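PDB 1IS3: congerin-2 from Conger myriaster, which binds beta-galactosides such as lactose as a homodimeric galectin, although its physiological function is not yet known. Local coordinates for residues R3-L13 with D115-L123. Sequence-based numbering, arbitrary orientation.
With MES (2-(N-morpholino)-ethanesulfonic acid), chain C.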
ATOM      1  N   ARG A   3      -1.623 -12.073  -2.012  1.00 29.68           N
ATOM      2  CA  ARG A   3      -2.113 -11.032  -2.902  1.00 23.85           C
ATOM      3  C   ARG A   3      -1.418  -9.724  -2.515  1.00 18.96           C
ATOM      4  O   ARG A   3      -0.816  -9.578  -1.436  1.00 17.45           O
ATOM      5  CB  ARG A   3      -3.627 -10.926  -2.764  1.00 24.79           C
ATOM      6  CG  ARG A   3      -4.063 -10.481  -1.408  1.00 25.57           C
ATOM      7  CD  ARG A   3      -5.536 -10.603  -1.269  1.00 26.51           C
ATOM      8  NE  ARG A   3      -5.760 -10.290   0.105  1.00 27.52           N
ATOM      9  CZ  ARG A   3      -5.859 -11.233   1.054  1.00 28.19           C
ATOM     10  NH1 ARG A   3      -6.032 -10.807   2.295  1.00 30.04           N
ATOM     11  NH2 ARG A   3      -5.885 -12.552   0.831  1.00 28.54           N
ATOM     12  N   ALA A   4      -1.536  -8.795  -3.439  1.00 14.15           N
ATOM     13  CA  ALA A   4      -0.925  -7.521  -3.273  1.00 10.87           C
ATOM     14  C   ALA A   4      -2.018  -6.710  -2.604  1.00 10.32           C
ATOM     15  O   ALA A   4      -3.153  -6.646  -3.091  1.00 10.94           O
ATOM     16  CB  ALA A   4      -0.575  -6.980  -4.639  1.00 10.49           C
ATOM     17  N   GLU A   5      -1.745  -6.082  -1.480  1.00 10.33           N
ATOM     18  CA  GLU A   5      -2.758  -5.276  -0.800  1.00 10.01           C
ATOM     19  C   GLU A   5      -2.191  -4.043  -0.086  1.00 10.13           C
ATOM     20  O   GLU A   5      -0.990  -3.969   0.242  1.00  8.24           O
ATOM     21  CB  GLU A   5      -3.506  -6.164   0.186  1.00 13.03           C
ATOM     22  CG  GLU A   5      -2.756  -6.781   1.324  1.00 17.60           C
ATOM     23  CD  GLU A   5      -3.493  -7.927   2.007  1.00 20.76           C
ATOM     24  OE1 GLU A   5      -2.820  -8.656   2.728  1.00 24.43           O
ATOM     25  OE2 GLU A   5      -4.696  -8.133   1.823  1.00 22.29           O
ATOM     26  N   VAL A   6      -3.063  -3.045   0.071  1.00  8.55           N
ATOM     27  CA  VAL A   6      -2.744  -1.817   0.798  1.00  8.24           C
ATOM     28  C   VAL A   6      -3.851  -1.862   1.850  1.00  8.79           C
ATOM     29  O   VAL A   6      -5.040  -1.854   1.491  1.00  7.43           O
ATOM     30  CB  VAL A   6      -2.880  -0.572  -0.124  1.00  9.38           C
ATOM     31  CG1 VAL A   6      -2.602   0.666   0.734  1.00  9.79           C
ATOM     32  CG2 VAL A   6      -1.928  -0.640  -1.336  1.00 11.10           C
ATOM     33  N   ARG A   7      -3.522  -1.921   3.126  1.00  7.68           N
ATOM     34  CA  ARG A   7      -4.477  -2.134   4.191  1.00  8.72           C
ATOM     35  C   ARG A   7      -4.284  -1.081   5.265  1.00  8.07           C
ATOM     36  O   ARG A   7      -3.169  -0.761   5.685  1.00  8.04           O
ATOM     37  CB  ARG A   7      -4.251  -3.537   4.765  1.00 10.35           C
ATOM     38  CG  ARG A   7      -5.162  -3.883   5.917  1.00 16.62           C
ATOM     39  CD  ARG A   7      -4.726  -5.254   6.457  1.00 20.64           C
ATOM     40  NE  ARG A   7      -4.943  -6.341   5.502  1.00 24.19           N
ATOM     41  CZ  ARG A   7      -6.141  -6.966   5.383  1.00 25.53           C
ATOM     42  NH1 ARG A   7      -7.193  -6.611   6.144  1.00 27.40           N
ATOM     43  NH2 ARG A   7      -6.324  -7.948   4.474  1.00 24.76           N
ATOM     44  N   ASN A   8      -5.417  -0.537   5.682  1.00  8.13           N
ATOM     45  CA  ASN A   8      -5.538   0.441   6.767  1.00  8.50           C
ATOM     46  C   ASN A   8      -4.851   1.772   6.520  1.00  9.15           C
ATOM     47  O   ASN A   8      -4.444   2.498   7.434  1.00  9.48           O
ATOM     48  CB  ASN A   8      -5.048  -0.194   8.117  1.00 10.44           C
ATOM     49  CG  ASN A   8      -5.963  -1.335   8.575  1.00 12.75           C
ATOM     50  OD1 ASN A   8      -5.586  -2.369   9.145  1.00 15.91           O
ATOM     51  ND2 ASN A   8      -7.269  -1.199   8.436  1.00 13.16           N
ATOM     52  N   ILE A   9      -4.770   2.143   5.254  1.00  8.10           N
ATOM     53  CA  ILE A   9      -4.402   3.471   4.886  1.00  9.13           C
ATOM     54  C   ILE A   9      -5.694   3.917   4.186  1.00  9.91           C
ATOM     55  O   ILE A   9      -5.936   3.558   3.019  1.00  8.78           O
ATOM     56  CB  ILE A   9      -3.182   3.478   3.928  1.00  9.99           C
ATOM     57  CG1 ILE A   9      -1.994   2.743   4.588  1.00 10.02           C
ATOM     58  CG2 ILE A   9      -2.852   4.936   3.582  1.00 10.49           C
ATOM     59  CD1 ILE A   9      -0.769   2.507   3.685  1.00 12.92           C
ATOM     60  N   PRO A  10      -6.560   4.660   4.878  1.00  9.59           N
ATOM     61  CA  PRO A  10      -7.901   4.961   4.399  1.00  9.73           C
ATOM     62  C   PRO A  10      -7.930   5.605   3.011  1.00  8.99           C
ATOM     63  O   PRO A  10      -7.271   6.624   2.797  1.00  8.28           O
ATOM     64  CB  PRO A  10      -8.491   5.850   5.484  1.00 10.01           C
ATOM     65  CG  PRO A  10      -7.733   5.425   6.742  1.00 11.23           C
ATOM     66  CD  PRO A  10      -6.325   5.265   6.202  1.00  9.94           C
ATOM     67  N   PHE A  11      -8.672   5.025   2.050  1.00  8.69           N
ATOM     68  CA  PHE A  11      -8.925   5.635   0.736  1.00  8.89           C
ATOM     69  C   PHE A  11     -10.259   6.374   0.923  1.00  9.16           C
ATOM     70  O   PHE A  11     -11.339   5.795   1.005  1.00  9.04           O
ATOM     71  CB  PHE A  11      -9.039   4.537  -0.319  1.00  7.18           C
ATOM     72  CG  PHE A  11      -9.346   4.987  -1.751  1.00  6.99           C
ATOM     73  CD1 PHE A  11      -9.084   6.284  -2.217  1.00  7.39           C
ATOM     74  CD2 PHE A  11      -9.873   4.046  -2.646  1.00  8.65           C
ATOM     75  CE1 PHE A  11      -9.338   6.617  -3.548  1.00  7.75           C
ATOM     76  CE2 PHE A  11     -10.129   4.378  -3.984  1.00  6.63           C
ATOM     77  CZ  PHE A  11      -9.858   5.657  -4.421  1.00  7.34           C
ATOM     78  N   LYS A  12     -10.151   7.682   1.079  1.00 10.46           N
ATOM     79  CA  LYS A  12     -11.263   8.568   1.403  1.00 12.25           C
ATOM     80  C   LYS A  12     -11.716   9.369   0.200  1.00 12.78           C
ATOM     81  O   LYS A  12     -10.998   9.520  -0.797  1.00 11.68           O
ATOM     82  CB  LYS A  12     -10.828   9.531   2.526  1.00 13.26           C
ATOM     83  CG  LYS A  12     -10.451   8.680   3.738  1.00 17.21           C
ATOM     84  CD  LYS A  12      -9.540   9.476   4.599  1.00 22.41           C
ATOM     85  CE  LYS A  12     -10.393  10.470   5.334  1.00 26.75           C
ATOM     86  NZ  LYS A  12      -9.793  11.804   5.257  1.00 31.67           N
ATOM     87  N   LEU A  13     -12.955   9.850   0.335  1.00 14.75           N
ATOM     88  CA  LEU A  13     -13.597  10.764  -0.602  1.00 16.54           C
ATOM     89  C   LEU A  13     -12.631  11.864  -1.019  1.00 16.93           C
ATOM     90  O   LEU A  13     -12.037  12.564  -0.178  1.00 17.54           O
ATOM     91  CB  LEU A  13     -14.792  11.348   0.110  1.00 18.75           C
ATOM     92  CG  LEU A  13     -16.235  11.254  -0.375  1.00 22.39           C
ATOM     93  CD1 LEU A  13     -16.732   9.864  -0.650  1.00 22.64           C
ATOM     94  CD2 LEU A  13     -17.081  11.783   0.787  1.00 22.78           C
ATOM     95  N   ASP A 115     -20.571   4.659   0.794  1.00 13.63           N
ATOM     96  CA  ASP A 115     -19.405   4.722   1.674  1.00 13.70           C
ATOM     97  C   ASP A 115     -18.493   5.912   1.398  1.00 12.70           C
ATOM     98  O   ASP A 115     -18.334   6.352   0.267  1.00 11.38           O
ATOM     99  CB  ASP A 115     -18.570   3.452   1.547  1.00 16.50           C
ATOM    100  CG  ASP A 115     -19.228   2.201   2.120  1.00 18.71           C
ATOM    101  OD1 ASP A 115     -19.236   1.161   1.459  1.00 23.62           O
ATOM    102  OD2 ASP A 115     -19.731   2.260   3.229  1.00 21.52           O
ATOM    103  N   ALA A 116     -17.824   6.438   2.430  1.00 11.77           N
ATOM    104  CA  ALA A 116     -16.953   7.574   2.228  1.00 11.65           C
ATOM    105  C   ALA A 116     -15.457   7.283   2.416  1.00 10.03           C
ATOM    106  O   ALA A 116     -14.608   8.141   2.169  1.00 10.45           O
ATOM    107  CB  ALA A 116     -17.351   8.705   3.186  1.00 14.31           C
ATOM    108  N   ALA A 117     -15.126   6.072   2.851  1.00 10.85           N
ATOM    109  CA  ALA A 117     -13.729   5.667   3.065  1.00 10.27           C
ATOM    110  C   ALA A 117     -13.654   4.144   2.945  1.00 10.69           C
ATOM    111  O   ALA A 117     -14.654   3.457   3.284  1.00 11.75           O
ATOM    112  CB  ALA A 117     -13.266   6.058   4.465  1.00 10.19           C
ATOM    113  N   PHE A 118     -12.505   3.599   2.503  1.00  9.14           N
ATOM    114  CA  PHE A 118     -12.318   2.150   2.362  1.00  9.21           C
ATOM    115  C   PHE A 118     -10.969   1.820   2.962  1.00  9.76           C
ATOM    116  O   PHE A 118     -10.007   2.560   2.705  1.00 10.14           O
ATOM    117  CB  PHE A 118     -12.298   1.711   0.885  1.00  8.25           C
ATOM    118  CG  PHE A 118     -13.606   2.045   0.207  1.00  8.87           C
ATOM    119  CD1 PHE A 118     -14.755   1.277   0.486  1.00 10.76           C
ATOM    120  CD2 PHE A 118     -13.683   3.157  -0.634  1.00 10.47           C
ATOM    121  CE1 PHE A 118     -15.978   1.654  -0.080  1.00 11.49           C
ATOM    122  CE2 PHE A 118     -14.917   3.518  -1.196  1.00 11.16           C
ATOM    123  CZ  PHE A 118     -16.049   2.771  -0.914  1.00 11.28           C
ATOM    124  N   ASN A 119     -10.902   0.726   3.721  1.00  9.58           N
ATOM    125  CA  ASN A 119      -9.638   0.357   4.322  1.00 10.54           C
ATOM    126  C   ASN A 119      -8.858  -0.772   3.677  1.00 10.49           C
ATOM    127  O   ASN A 119      -7.810  -1.188   4.221  1.00 11.16           O
ATOM    128  CB  ASN A 119      -9.861   0.043   5.803  1.00 13.86           C
ATOM    129  CG  ASN A 119      -9.765   1.330   6.635  1.00 18.69           C
ATOM    130  OD1 ASN A 119      -9.850   2.473   6.180  1.00 21.61           O
ATOM    131  ND2 ASN A 119      -9.629   1.225   7.944  1.00 24.52           N
ATOM    132  N   LEU A 120      -9.286  -1.272   2.521  1.00  7.94           N
ATOM    133  CA  LEU A 120      -8.555  -2.347   1.865  1.00  7.60           C
ATOM    134  C   LEU A 120      -8.606  -2.186   0.339  1.00  8.01           C
ATOM    135  O   LEU A 120      -9.687  -1.984  -0.233  1.00  7.25           O
ATOM    136  CB  LEU A 120      -9.154  -3.714   2.247  1.00  8.03           C
ATOM    137  CG  LEU A 120      -8.512  -4.946   1.581  1.00  8.32           C
ATOM    138  CD1 LEU A 120      -7.076  -5.070   2.065  1.00 10.07           C
ATOM    139  CD2 LEU A 120      -9.254  -6.213   1.922  1.00 10.16           C
ATOM    140  N   ILE A 121      -7.456  -2.226  -0.310  1.00  7.19           N
ATOM    141  CA  ILE A 121      -7.359  -2.200  -1.749  1.00  7.35           C
ATOM    142  C   ILE A 121      -6.542  -3.444  -2.066  1.00  7.44           C
ATOM    143  O   ILE A 121      -5.486  -3.607  -1.440  1.00  7.19           O
ATOM    144  CB  ILE A 121      -6.631  -0.925  -2.189  1.00  9.14           C
ATOM    145  CG1 ILE A 121      -7.457   0.298  -1.874  1.00 10.39           C
ATOM    146  CG2 ILE A 121      -6.348  -1.007  -3.670  1.00 11.44           C
ATOM    147  CD1 ILE A 121      -6.554   1.361  -1.231  1.00 13.08           C
ATOM    148  N   TYR A 122      -6.930  -4.368  -2.953  1.00  6.79           N
ATOM    149  CA  TYR A 122      -6.071  -5.478  -3.272  1.00  7.01           C
ATOM    150  C   TYR A 122      -6.294  -5.945  -4.695  1.00  8.26           C
ATOM    151  O   TYR A 122      -7.361  -5.715  -5.296  1.00  7.92           O
ATOM    152  CB  TYR A 122      -6.292  -6.665  -2.331  1.00  7.54           C
ATOM    153  CG  TYR A 122      -7.590  -7.466  -2.423  1.00  7.74           C
ATOM    154  CD1 TYR A 122      -7.633  -8.643  -3.178  1.00  8.70           C
ATOM    155  CD2 TYR A 122      -8.698  -7.092  -1.673  1.00  7.54           C
ATOM    156  CE1 TYR A 122      -8.767  -9.453  -3.165  1.00  8.29           C
ATOM    157  CE2 TYR A 122      -9.843  -7.909  -1.663  1.00 10.14           C
ATOM    158  CZ  TYR A 122      -9.876  -9.093  -2.407  1.00  9.56           C
ATOM    159  OH  TYR A 122     -11.004  -9.920  -2.359  1.00 10.87           O
ATOM    160  N   LEU A 123      -5.274  -6.612  -5.203  1.00  8.15           N
ATOM    161  CA  LEU A 123      -5.319  -7.223  -6.527  1.00  8.51           C
ATOM    162  C   LEU A 123      -5.343  -8.717  -6.297  1.00  8.54           C
ATOM    163  O   LEU A 123      -4.601  -9.224  -5.438  1.00 10.37           O
ATOM    164  CB  LEU A 123      -4.069  -6.841  -7.355  1.00 10.38           C
ATOM    165  CG  LEU A 123      -4.002  -7.410  -8.776  1.00 11.82           C
ATOM    166  CD1 LEU A 123      -3.767  -6.333  -9.831  1.00 12.43           C
ATOM    167  CD2 LEU A 123      -2.891  -8.431  -8.774  1.00 15.10           C
TER
HETATM  168  O1  MES C 777     -13.549 -11.846  -4.716  1.00 15.53           O
HETATM  169  C2  MES C 777     -13.461 -12.217  -3.328  1.00 14.45           C
HETATM  170  C3  MES C 777     -12.215 -13.068  -3.100  1.00 15.79           C
HETATM  171  N4  MES C 777     -11.143 -12.327  -3.640  1.00 16.44           N
HETATM  172  C5  MES C 777     -11.137 -12.006  -5.001  1.00 15.40           C
HETATM  173  C6  MES C 777     -12.392 -11.168  -5.245  1.00 14.93           C
HETATM  174  C7  MES C 777      -9.908 -13.070  -3.764  1.00 18.52           C
HETATM  175  C8  MES C 777      -9.339 -13.250  -2.376  1.00 20.81           C
HETATM  176  S   MES C 777      -7.671 -13.980  -2.422  1.00 22.82           S
HETATM  177  O1S MES C 777      -7.426 -14.156  -1.022  1.00 23.76           O
HETATM  178  O2S MES C 777      -6.852 -12.931  -2.930  1.00 24.08           O
HETATM  179  O3S MES C 777      -7.547 -15.173  -3.232  1.00 21.67           O
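Val6 and Ile121 form a hydrogen-bonded antiparallel pair. Val6 N donates to Ile121 O at 2.9 Å, and Ile121 N returns a bond to Val6 O. Asn8 N still bonds Asn119 O before both strands turn a corner, at Asn8-Ile9 and at Asn119. Phe11 and Phe118 then pair through two backbone bonds, two residues out of step, which marks a beta bulge.

The tightly packed face carries Ala4, Val6, Phe11, Phe118, Ile121 and Leu123. Ile121 CD1 lies 4.1 Å from Phe11 CB. The rings of Phe11 and Phe118 both meet Phe92 edge-to-face. Leu134 and Leu129 of strand 127-134 close over this side, so the contact helps fill the core of the galectin beta sandwich.

The face with Glu5, Arg7, Leu120 and Tyr122 is mixed. Leu120 CD1 sits over one face of the Arg7 guanidinium, 3.8 Å from NH2. Glu5 OE2 makes salt bridges with Arg3 NE at 3.0 Å and Arg7 NH2 at 3.1 Å, from opposite faces of the carboxylate plane. Arg3 CG stands between its backbone N and carbonyl carbon (chi1 65°), and the extended chain lays CD 3.4 Å from Tyr122 CD1. Tyr122 OH receives a 2.7 Å bond from N4 of MES, probably a crystallisation component, whose sulfonate is weakly bound by Arg3 NH2.

The loose solvent side is the far end. Lys12, Leu13, Ala116 and Ala117 are exposed there and touch lightly, Leu13 CD2 on Ala116 CB.

Glu5, Val6 and Arg7 also pair with a strand of the second subunit, carrying the sheet across the dimer. The two arginines would probably favour the ionised form of Glu5 beside this interface.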